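Local coordinates for DNA polymerase beta (PDB 4P4M), which catalyses template-directed addition of deoxynucleotides to DNA and probably works in base excision repair, as a polymerase of the X family, at residues 194-206 and 271-285. Residues are numbered along the deposited sequence; the frame is centred on the assembly and turned at random. Where two conformers were deposited one is given.
Sequences SGDVDAILSRTLD and RVDIRLIETKSVPTA. With MG (magnesium ion), chain E; D3T (2',3'-dideoxy-thymidine-5'-triphosphate), chain D; nucleotides of chain B; nucleotides of chain C.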
loop_
_atom_site.group_PDB
_atom_site.type_symbol
_atom_site.label_atom_id
_atom_site.label_comp_id
_atom_site.label_asym_id
_atom_site.label_seq_id
_atom_site.Cartn_x
_atom_site.Cartn_y
_atom_site.Cartn_z
ATOM N N SER A 194 9.056 -9.479 6.234
ATOM C CA SER A 194 8.485 -8.316 5.554
ATOM C C SER A 194 8.235 -7.183 6.549
ATOM O O SER A 194 8.004 -7.426 7.735
ATOM C CB SER A 194 7.163 -8.676 4.870
ATOM O OG SER A 194 7.355 -9.553 3.766
ATOM N N GLY A 195 8.261 -5.948 6.057
ATOM C CA GLY A 195 8.034 -4.790 6.904
ATOM C C GLY A 195 6.565 -4.567 7.244
ATOM O O GLY A 195 6.244 -4.133 8.348
ATOM N N ASP A 196 5.677 -4.858 6.296
ATOM C CA ASP A 196 4.239 -4.610 6.472
ATOM C C ASP A 196 3.432 -5.663 5.708
ATOM O O ASP A 196 3.997 -6.620 5.155
ATOM C CB ASP A 196 3.866 -3.182 6.030
ATOM C CG ASP A 196 3.776 -3.025 4.505
ATOM O OD1 ASP A 196 4.377 -3.840 3.795
ATOM O OD2 ASP A 196 3.087 -2.107 4.002
ATOM N N VAL A 197 2.115 -5.496 5.692
ATOM C CA VAL A 197 1.233 -6.351 4.898
ATOM C C VAL A 197 0.613 -5.515 3.769
ATOM O O VAL A 197 -0.114 -4.563 4.048
ATOM C CB VAL A 197 0.100 -6.937 5.775
ATOM C CG1 VAL A 197 -0.853 -7.794 4.917
ATOM C CG2 VAL A 197 0.675 -7.760 6.913
ATOM N N ASP A 198 0.903 -5.857 2.506
ATOM C CA ASP A 198 0.355 -5.132 1.355
ATOM C C ASP A 198 -0.749 -5.931 0.679
ATOM O O ASP A 198 -0.474 -6.926 -0.006
ATOM C CB ASP A 198 1.449 -4.834 0.317
ATOM C CG ASP A 198 2.582 -3.994 0.888
ATOM O OD1 ASP A 198 2.336 -2.844 1.315
ATOM O OD2 ASP A 198 3.727 -4.490 0.905
ATOM N N ALA A 199 -1.994 -5.498 0.860
ATOM C CA ALA A 199 -3.129 -6.245 0.330
ATOM C C ALA A 199 -3.827 -5.504 -0.818
ATOM O O ALA A 199 -3.915 -4.272 -0.808
ATOM C CB ALA A 199 -4.132 -6.548 1.449
ATOM N N ILE A 200 -4.298 -6.268 -1.805
ATOM C CA ILE A 200 -5.207 -5.758 -2.837
ATOM C C ILE A 200 -6.594 -6.352 -2.629
ATOM O O ILE A 200 -6.752 -7.572 -2.490
ATOM C CB ILE A 200 -4.742 -6.143 -4.273
ATOM C CG1 ILE A 200 -3.382 -5.524 -4.588
ATOM C CG2 ILE A 200 -5.804 -5.719 -5.328
ATOM C CD1 ILE A 200 -2.733 -6.096 -5.871
ATOM N N LEU A 201 -7.594 -5.477 -2.587
ATOM C CA LEU A 201 -8.992 -5.887 -2.557
ATOM C C LEU A 201 -9.590 -5.600 -3.938
ATOM O O LEU A 201 -9.477 -4.487 -4.440
ATOM C CB LEU A 201 -9.726 -5.095 -1.470
ATOM C CG LEU A 201 -11.247 -5.240 -1.375
ATOM C CD1 LEU A 201 -11.635 -6.674 -0.986
ATOM C CD2 LEU A 201 -11.823 -4.220 -0.386
ATOM N N SER A 202 -10.214 -6.595 -4.563
ATOM C CA SER A 202 -10.768 -6.388 -5.900
ATOM C C SER A 202 -11.941 -7.321 -6.202
ATOM O O SER A 202 -12.061 -8.394 -5.601
ATOM C CB SER A 202 -9.676 -6.578 -6.960
ATOM O OG SER A 202 -9.199 -7.923 -6.986
ATOM N N ARG A 203 -12.807 -6.910 -7.128
ATOM C CA ARG A 203 -13.897 -7.778 -7.583
ATOM C C ARG A 203 -13.362 -8.846 -8.535
ATOM O O ARG A 203 -12.436 -8.596 -9.309
ATOM C CB ARG A 203 -15.010 -6.953 -8.255
ATOM C CG ARG A 203 -15.828 -6.100 -7.255
ATOM C CD ARG A 203 -16.790 -5.136 -7.984
ATOM N NE ARG A 203 -17.920 -5.809 -8.650
ATOM C CZ ARG A 203 -18.999 -6.247 -8.010
ATOM N NH1 ARG A 203 -19.090 -6.096 -6.692
ATOM N NH2 ARG A 203 -19.994 -6.829 -8.677
ATOM N N THR A 204 -13.947 -10.041 -8.488
ATOM C CA THR A 204 -13.463 -11.143 -9.309
ATOM C C THR A 204 -13.898 -10.991 -10.770
ATOM O O THR A 204 -14.805 -10.212 -11.089
ATOM C CB THR A 204 -14.003 -12.491 -8.813
ATOM O OG1 THR A 204 -15.419 -12.527 -9.029
ATOM C CG2 THR A 204 -13.692 -12.698 -7.314
ATOM N N LEU A 205 -13.269 -11.769 -11.649
ATOM C CA LEU A 205 -13.658 -11.803 -13.060
ATOM C C LEU A 205 -15.113 -12.214 -13.267
ATOM O O LEU A 205 -15.754 -11.762 -14.211
ATOM C CB LEU A 205 -12.726 -12.720 -13.856
ATOM C CG LEU A 205 -11.355 -12.107 -14.142
ATOM C CD1 LEU A 205 -10.362 -13.161 -14.631
ATOM C CD2 LEU A 205 -11.498 -10.967 -15.141
ATOM N N ASP A 206 -15.641 -13.048 -12.376
ATOM C CA ASP A 206 -17.034 -13.504 -12.464
ATOM C C ASP A 206 -18.085 -12.509 -11.944
ATOM O O ASP A 206 -19.258 -12.631 -12.269
ATOM C CB ASP A 206 -17.214 -14.829 -11.715
ATOM C CG ASP A 206 -16.599 -16.004 -12.446
ATOM O OD1 ASP A 206 -16.286 -15.867 -13.651
ATOM O OD2 ASP A 206 -16.439 -17.069 -11.810
ATOM N N ARG A 271 1.786 -3.114 10.558
ATOM C CA ARG A 271 1.315 -2.185 9.536
ATOM C C ARG A 271 0.587 -2.936 8.424
ATOM O O ARG A 271 1.149 -3.841 7.801
ATOM C CB ARG A 271 2.463 -1.346 8.959
ATOM C CG ARG A 271 2.994 -0.333 9.960
ATOM C CD ARG A 271 3.986 0.645 9.317
ATOM N NE ARG A 271 5.157 -0.029 8.755
ATOM C CZ ARG A 271 5.430 -0.098 7.451
ATOM N NH1 ARG A 271 4.623 0.467 6.559
ATOM N NH2 ARG A 271 6.511 -0.733 7.033
ATOM N N VAL A 272 -0.671 -2.559 8.206
ATOM C CA VAL A 272 -1.504 -3.178 7.187
ATOM C C VAL A 272 -1.956 -2.105 6.197
ATOM O O VAL A 272 -2.540 -1.100 6.594
ATOM C CB VAL A 272 -2.725 -3.908 7.818
ATOM C CG1 VAL A 272 -3.670 -4.460 6.721
ATOM C CG2 VAL A 272 -2.252 -5.040 8.752
ATOM N N ASP A 273 -1.662 -2.319 4.911
ATOM C CA ASP A 273 -2.079 -1.409 3.838
ATOM C C ASP A 273 -3.060 -2.144 2.922
ATOM O O ASP A 273 -2.758 -3.242 2.457
ATOM C CB ASP A 273 -0.857 -0.959 3.003
ATOM C CG ASP A 273 0.089 -0.037 3.767
ATOM O OD1 ASP A 273 -0.239 0.410 4.892
ATOM O OD2 ASP A 273 1.171 0.262 3.219
ATOM N N ILE A 274 -4.237 -1.563 2.673
ATOM C CA ILE A 274 -5.209 -2.191 1.762
ATOM C C ILE A 274 -5.510 -1.245 0.588
ATOM O O ILE A 274 -5.814 -0.077 0.816
ATOM C CB ILE A 274 -6.536 -2.539 2.504
ATOM C CG1 ILE A 274 -6.253 -3.345 3.780
ATOM C CG2 ILE A 274 -7.533 -3.266 1.560
ATOM C CD1 ILE A 274 -7.453 -3.475 4.742
ATOM N N ARG A 275 -5.375 -1.727 -0.654
ATOM C CA ARG A 275 -5.711 -0.907 -1.826
ATOM C C ARG A 275 -6.876 -1.548 -2.578
ATOM O O ARG A 275 -6.857 -2.744 -2.879
ATOM C CB ARG A 275 -4.511 -0.716 -2.783
ATOM C CG ARG A 275 -3.429 0.312 -2.357
ATOM C CD ARG A 275 -3.828 1.791 -2.579
ATOM N NE ARG A 275 -4.233 2.096 -3.957
ATOM C CZ ARG A 275 -3.503 2.817 -4.808
ATOM N NH1 ARG A 275 -2.345 3.314 -4.408
ATOM N NH2 ARG A 275 -3.933 3.050 -6.053
ATOM N N LEU A 276 -7.898 -0.744 -2.869
ATOM C CA LEU A 276 -9.071 -1.205 -3.618
ATOM C C LEU A 276 -8.846 -0.926 -5.114
ATOM O O LEU A 276 -8.572 0.214 -5.494
ATOM C CB LEU A 276 -10.332 -0.464 -3.132
ATOM C CG LEU A 276 -11.648 -0.744 -3.881
ATOM C CD1 LEU A 276 -12.087 -2.222 -3.806
ATOM C CD2 LEU A 276 -12.788 0.192 -3.372
ATOM N N ILE A 277 -8.953 -1.963 -5.946
ATOM C CA ILE A 277 -8.522 -1.894 -7.356
ATOM C C ILE A 277 -9.607 -2.468 -8.273
ATOM O O ILE A 277 -10.204 -3.494 -7.945
ATOM C CB ILE A 277 -7.210 -2.712 -7.571
ATOM C CG1 ILE A 277 -6.043 -2.125 -6.759
ATOM C CG2 ILE A 277 -6.839 -2.818 -9.082
ATOM C CD1 ILE A 277 -5.615 -0.707 -7.178
ATOM N N GLU A 278 -9.876 -1.799 -9.402
ATOM C CA GLU A 278 -10.865 -2.283 -10.378
ATOM C C GLU A 278 -10.405 -3.598 -11.021
ATOM O O GLU A 278 -9.213 -3.801 -11.262
ATOM C CB GLU A 278 -11.119 -1.246 -11.490
ATOM C CG GLU A 278 -11.758 0.091 -11.037
ATOM C CD GLU A 278 -13.279 0.024 -10.833
ATOM O OE1 GLU A 278 -13.930 -0.935 -11.309
ATOM O OE2 GLU A 278 -13.827 0.955 -10.200
ATOM N N THR A 279 -11.357 -4.467 -11.346
ATOM C CA THR A 279 -11.030 -5.782 -11.916
ATOM C C THR A 279 -10.038 -5.741 -13.095
ATOM O O THR A 279 -9.025 -6.465 -13.092
ATOM C CB THR A 279 -12.303 -6.556 -12.335
ATOM O OG1 THR A 279 -13.172 -6.680 -11.206
ATOM C CG2 THR A 279 -11.937 -7.961 -12.846
ATOM N N LYS A 280 -10.313 -4.908 -14.099
ATOM C CA LYS A 280 -9.436 -4.856 -15.281
ATOM C C LYS A 280 -8.018 -4.376 -14.949
ATOM O O LYS A 280 -7.085 -4.566 -15.751
ATOM C CB LYS A 280 -10.031 -3.965 -16.386
ATOM C CG LYS A 280 -10.035 -2.478 -16.023
ATOM C CD LYS A 280 -10.518 -1.570 -17.182
ATOM C CE LYS A 280 -12.022 -1.684 -17.426
ATOM N NZ LYS A 280 -12.507 -0.673 -18.443
ATOM N N SER A 281 -7.857 -3.736 -13.790
ATOM C CA SER A 281 -6.548 -3.226 -13.359
ATOM C C SER A 281 -5.731 -4.224 -12.535
ATOM O O SER A 281 -4.596 -3.939 -12.158
ATOM C CB SER A 281 -6.730 -1.935 -12.534
ATOM O OG SER A 281 -7.222 -0.872 -13.340
ATOM N N VAL A 282 -6.298 -5.383 -12.221
ATOM C CA VAL A 282 -5.617 -6.290 -11.289
ATOM C C VAL A 282 -4.196 -6.757 -11.725
ATOM O O VAL A 282 -3.273 -6.765 -10.915
ATOM C CB VAL A 282 -6.537 -7.475 -10.866
ATOM C CG1 VAL A 282 -5.750 -8.558 -10.145
ATOM C CG2 VAL A 282 -7.682 -6.944 -9.975
ATOM N N PRO A 283 -4.004 -7.128 -13.006
ATOM C CA PRO A 283 -2.646 -7.564 -13.384
ATOM C C PRO A 283 -1.587 -6.469 -13.207
ATOM O O PRO A 283 -0.473 -6.749 -12.740
ATOM C CB PRO A 283 -2.796 -7.935 -14.876
ATOM C CG PRO A 283 -4.270 -8.317 -15.012
ATOM C CD PRO A 283 -4.983 -7.345 -14.088
ATOM N N THR A 284 -1.909 -5.236 -13.595
ATOM C CA THR A 284 -0.958 -4.143 -13.413
ATOM C C THR A 284 -0.805 -3.744 -11.930
ATOM O O THR A 284 0.248 -3.271 -11.520
ATOM C CB THR A 284 -1.330 -2.908 -14.273
ATOM O OG1 THR A 284 -2.742 -2.693 -14.203
ATOM C CG2 THR A 284 -0.940 -3.137 -15.747
ATOM N N ALA A 285 -1.854 -3.926 -11.130
ATOM C CA ALA A 285 -1.746 -3.652 -9.692
ATOM C C ALA A 285 -0.896 -4.726 -8.996
ATOM O O ALA A 285 -0.151 -4.431 -8.058
ATOM C CB ALA A 285 -3.150 -3.548 -9.038
HETATM MG MG MG E . 5.556 -4.177 2.021
HETATM P PA D3T D . 6.789 -1.493 0.625
HETATM O O1A D3T D . 5.754 -2.063 1.535
HETATM O O2A D3T D . 7.232 -0.103 0.985
HETATM O "O5'" D3T D . 5.629 -1.005 -0.642
HETATM C "C5'" D3T D . 4.957 -2.014 -1.205
HETATM C "C4'" D3T D . 4.985 -1.927 -2.782
HETATM O "O4'" D3T D . 4.691 -0.596 -3.220
HETATM C "C1'" D3T D . 5.446 -0.291 -4.343
HETATM N N1 D3T D . 6.191 0.985 -4.118
HETATM C C6 D3T D . 6.787 1.214 -2.889
HETATM C C2 D3T D . 6.327 1.946 -5.196
HETATM O O2 D3T D . 5.822 1.753 -6.275
HETATM N N3 D3T D . 7.075 3.120 -4.924
HETATM C C4 D3T D . 7.610 3.272 -3.720
HETATM O O4 D3T D . 8.313 4.401 -3.497
HETATM C C5 D3T D . 7.514 2.361 -2.626
HETATM C C5M D3T D . 8.170 2.670 -1.340
HETATM C "C2'" D3T D . 6.461 -1.428 -4.604
HETATM C "C3'" D3T D . 6.404 -2.225 -3.318
HETATM O O3A D3T D . 7.697 -2.367 -0.274
HETATM P PB D3T D . 8.108 -4.007 0.151
HETATM O O1B D3T D . 6.744 -4.586 0.308
HETATM O O2B D3T D . 8.786 -4.296 -1.157
HETATM O O3B D3T D . 9.030 -4.181 1.366
HETATM P PG D3T D . 8.778 -4.298 3.047
HETATM O O1G D3T D . 7.304 -4.168 3.289
HETATM O O2G D3T D . 9.573 -3.116 3.582
HETATM O O3G D3T D . 9.304 -5.672 3.403
ATOM P P DA B 5 4.381 3.378 4.273
ATOM O OP1 DA B 5 3.751 2.470 5.254
ATOM O OP2 DA B 5 5.821 3.235 3.986
ATOM O "O5'" DA B 5 3.533 3.275 2.934
ATOM C "C5'" DA B 5 3.530 2.129 2.144
ATOM C "C4'" DA B 5 2.517 2.305 1.033
ATOM O "O4'" DA B 5 2.780 3.541 0.315
ATOM C "C3'" DA B 5 2.621 1.204 -0.012
ATOM O "O3'" DA B 5 1.385 1.097 -0.737
ATOM C "C2'" DA B 5 3.780 1.754 -0.845
ATOM C "C1'" DA B 5 3.353 3.213 -0.949
ATOM N N9 DA B 5 4.381 4.204 -1.302
ATOM C C8 DA B 5 5.341 4.765 -0.505
ATOM N N7 DA B 5 6.089 5.661 -1.117
ATOM C C5 DA B 5 5.584 5.698 -2.410
ATOM C C6 DA B 5 5.934 6.441 -3.564
ATOM N N6 DA B 5 6.931 7.336 -3.610
ATOM N N1 DA B 5 5.213 6.228 -4.690
ATOM C C2 DA B 5 4.216 5.335 -4.648
ATOM N N3 DA B 5 3.801 4.580 -3.628
ATOM C C4 DA B 5 4.528 4.809 -2.530
ATOM P P DC C 4 -4.171 7.870 -7.317
ATOM O OP1 DC C 4 -5.373 7.121 -7.751
ATOM O OP2 DC C 4 -4.002 9.291 -7.701
ATOM O "O5'" DC C 4 -4.079 7.804 -5.723
ATOM C "C5'" DC C 4 -4.050 6.543 -5.047
ATOM C "C4'" DC C 4 -4.220 6.734 -3.550
ATOM O "O4'" DC C 4 -2.968 7.247 -3.011
ATOM C "C3'" DC C 4 -5.323 7.700 -3.121
ATOM O "O3'" DC C 4 -5.940 7.092 -1.982
ATOM C "C2'" DC C 4 -4.561 8.995 -2.809
ATOM C "C1'" DC C 4 -3.172 8.494 -2.385
ATOM N N1 DC C 4 -2.023 9.376 -2.807
ATOM C C2 DC C 4 -1.033 9.669 -1.866
ATOM O O2 DC C 4 -1.151 9.199 -0.726
ATOM N N3 DC C 4 0.014 10.463 -2.217
ATOM C C4 DC C 4 0.092 10.944 -3.460
ATOM N N4 DC C 4 1.151 11.718 -3.752
ATOM C C5 DC C 4 -0.911 10.661 -4.443
ATOM C C6 DC C 4 -1.942 9.874 -4.084
HETATM O O HOH W 1 4.466 -4.132 10.486
HETATM O O HOH W 2 6.789 -1.567 9.998
HETATM O O HOH W 3 5.280 -6.387 2.529
HETATM O O HOH W 4 -12.873 -4.255 -8.074
HETATM O O HOH W 5 -15.787 -7.675 -12.360
#
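D196 and D273 bring their carboxylates together at the magnesium site of the polymerase beta palm, a nucleotidyltransferase fold in which strands 197-203 and 271-277 run parallel. The two side chains cross at about a right angle, their carboxylate planes 83° apart, and D196 OD2 lies 3.1 Å from D273 OD2. These two like-charged oxygens are close without a hydrogen bond; D196, D198 and D273 form the aspartate cluster expected of X-family polymerases. The other D196 oxygen, OD1, binds the magnesium at 2.2 Å. D198 OD2 joins it there, and three triphosphate oxygens and a water complete the six ligands. D196 has CG wedged between its backbone N and carbonyl carbon (chi1 77°), which swings the carboxylate to the magnesium and D273. Its CB lies toward R271, over one face of the guanidinium, while R271 NH1 reaches OP1 of DA5 of chain B at the edge; the charge pairing of D196 with R271 is long and out of plane. Six backbone hydrogen bonds join the strands, the first from V197 N to R271 O and the last from I277 N to L201 O. V197, A199 and L201 line one face with V272, I274 and L276, L201 CG meeting L276 CD1 at 4.0 Å. On the face that carries D198 and D273, I200 splits its contacts: CG2 lies against I277 CG1, and CD1 reaches A285 of helix 282-290. In the conformer given, R275 forms a salt bridge with E312. R203 N and I277 O stand 4.4 Å apart, and water 4 bridges them, accepting from R203 N and donating to I277 O. Nearby, T279 OG1 donates to R203 O at 2.8 Å, from 57° above the carbonyl plane.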